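Uncharacterized protein (Chaetomium thermophilum, PDB 3LPZ) probably acts in the Get pathway of tail-anchored protein biogenesis, as an alpha-solenoid Get4 that binds Get5. Local coordinates at residues A[33-38]-A[75-80]. Numbering follows the deposited sequence. Where two conformers were deposited one is given.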
loop_
_atom_site.group_PDB
_atom_site.type_symbol
_atom_site.label_atom_id
_atom_site.label_comp_id
_atom_site.label_asym_id
_atom_site.label_seq_id
_atom_site.Cartn_x
_atom_site.Cartn_y
_atom_site.Cartn_z
ATOM N N GLU A 33 10.230 29.494 19.348
ATOM C CA GLU A 33 9.299 30.540 19.812
ATOM C C GLU A 33 8.304 30.949 18.716
ATOM O O GLU A 33 7.113 31.144 18.982
ATOM C CB GLU A 33 10.050 31.773 20.338
ATOM C CG GLU A 33 10.808 31.534 21.639
ATOM C CD GLU A 33 9.887 31.367 22.860
ATOM O OE1 GLU A 33 8.656 31.613 22.751
ATOM O OE2 GLU A 33 10.397 30.988 23.941
ATOM N N ALA A 34 8.801 31.087 17.488
ATOM C CA ALA A 34 7.937 31.404 16.365
ATOM C C ALA A 34 6.907 30.298 16.122
ATOM O O ALA A 34 5.746 30.590 15.793
ATOM C CB ALA A 34 8.758 31.660 15.114
ATOM N N ALA A 35 7.322 29.035 16.270
ATOM C CA ALA A 35 6.391 27.915 16.099
ATOM C C ALA A 35 5.323 27.977 17.181
ATOM O O ALA A 35 4.143 27.737 16.905
ATOM C CB ALA A 35 7.129 26.566 16.128
ATOM N N GLN A 36 5.723 28.319 18.410
ATOM C CA GLN A 36 4.753 28.450 19.507
ATOM C C GLN A 36 3.786 29.599 19.294
ATOM O O GLN A 36 2.588 29.487 19.609
ATOM C CB GLN A 36 5.459 28.575 20.878
ATOM C CG GLN A 36 6.176 27.280 21.300
ATOM C CD GLN A 36 5.252 26.060 21.318
ATOM O OE1 GLN A 36 4.220 26.054 22.000
ATOM N NE2 GLN A 36 5.617 25.022 20.563
ATOM N N GLU A 37 4.297 30.711 18.762
ATOM C CA GLU A 37 3.443 31.842 18.482
ATOM C C GLU A 37 2.499 31.473 17.331
ATOM O O GLU A 37 1.363 31.900 17.304
ATOM C CB GLU A 37 4.289 33.056 18.119
ATOM C CG GLU A 37 3.476 34.334 17.866
ATOM C CD GLU A 37 4.362 35.510 17.605
ATOM O OE1 GLU A 37 5.420 35.601 18.278
ATOM O OE2 GLU A 37 4.012 36.338 16.726
ATOM N N THR A 38 2.981 30.673 16.377
ATOM C CA THR A 38 2.109 30.194 15.276
ATOM C C THR A 38 0.911 29.398 15.827
ATOM O O THR A 38 -0.221 29.577 15.371
ATOM C CB THR A 38 2.910 29.353 14.250
ATOM O OG1 THR A 38 4.016 30.137 13.766
ATOM C CG2 THR A 38 2.036 28.911 13.036
ATOM N N GLY A 75 7.141 19.393 12.150
ATOM C CA GLY A 75 6.290 18.186 12.118
ATOM C C GLY A 75 5.108 18.310 13.068
ATOM O O GLY A 75 3.999 17.875 12.768
ATOM N N ASP A 76 5.353 18.879 14.244
ATOM C CA ASP A 76 4.280 19.097 15.203
ATOM C C ASP A 76 3.217 20.032 14.589
ATOM O O ASP A 76 2.009 19.795 14.718
ATOM C CB ASP A 76 4.842 19.680 16.497
ATOM C CG ASP A 76 5.492 18.627 17.383
ATOM O OD1 ASP A 76 5.406 17.414 17.084
ATOM O OD2 ASP A 76 6.099 19.014 18.400
ATOM N N LEU A 77 3.659 21.076 13.889
ATOM C CA LEU A 77 2.691 21.949 13.202
ATOM C C LEU A 77 1.939 21.224 12.082
ATOM O O LEU A 77 0.752 21.494 11.852
ATOM C CB LEU A 77 3.366 23.208 12.648
ATOM C CG LEU A 77 3.128 24.495 13.421
ATOM C CD1 LEU A 77 3.099 24.295 14.932
ATOM C CD2 LEU A 77 4.066 25.565 13.004
ATOM N N ALA A 78 2.638 20.324 11.384
ATOM C CA ALA A 78 1.997 19.537 10.318
ATOM C C ALA A 78 0.926 18.620 10.911
ATOM O O ALA A 78 -0.137 18.444 10.328
ATOM C CB ALA A 78 3.045 18.724 9.509
ATOM N N VAL A 79 1.207 18.026 12.070
ATOM C CA VAL A 79 0.188 17.212 12.778
ATOM C C VAL A 79 -1.000 18.084 13.212
ATOM O O VAL A 79 -2.176 17.666 13.089
ATOM C CB VAL A 79 0.823 16.424 13.995
ATOM C CG1 VAL A 79 -0.240 15.715 14.854
ATOM C CG2 VAL A 79 1.847 15.388 13.472
ATOM N N LEU A 80 -0.711 19.299 13.697
ATOM C CA LEU A 80 -1.770 20.232 14.112
ATOM C C LEU A 80 -2.647 20.603 12.906
ATOM O O LEU A 80 -3.845 20.795 13.030
ATOM C CB LEU A 80 -1.147 21.493 14.733
ATOM C CG LEU A 80 -2.076 22.506 15.405
ATOM C CD1 LEU A 80 -2.994 21.816 16.420
ATOM C CD2 LEU A 80 -1.267 23.653 16.061
#
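Ala-35 and Leu-77 are the nearest pair of CA atoms between segments 33-38 and 75-80, 7.6 Å apart, with 33-38 on helix 28-47 and 75-80 on helix 71-88. Most of that gap is spanned by one side chain, Leu-77, whose branched end lies against Ala-35 and Thr-38, about one helical turn apart on the facing helix. The two methyls divide the work. CD2 of Leu-77 meets CG2 of Thr-38 at 3.9 Å, the shortest distance between the segments, and lies 4.5 Å from CB of Ala-35. CD1 instead sits 4.1 Å from the carbonyl O of Ala-35, a van der Waals approach to the backbone. The chi1 of Leu-77, -104°, lies away from the usual leucine rotamers, so the exact placing of its two methyls should be read with caution.

Thr-38 separates its polar and apolar branches. With CG2 anti to the backbone N (OG1 at chi1 -56°), the methyl is presented to the leucine while the hydroxyl turns back along its own helix and donates to Ala-34 O at 2.7 Å. That carbonyl O also accepts the helical bond from Thr-38 N at 2.8 Å; the two donors reach it from opposite faces of the carbonyl plane, the hydroxyl tilted 34° from that plane.

Helix 51-67 supplies part of the surrounding surface: Thr-38 also touches Ile-57 and Val-61, and Leu-77 touches Leu-65. The contact thus joins alternate helices of the solenoid near its N-terminal end, with the intervening helix packed against both. No hydrogen bond crosses between the segments, and only 115 Å² is buried in total. Cohesion here therefore rests on dispersion and exclusion of water, while the buried threonine hydroxyl spends its proton on a carbonyl of its own helix.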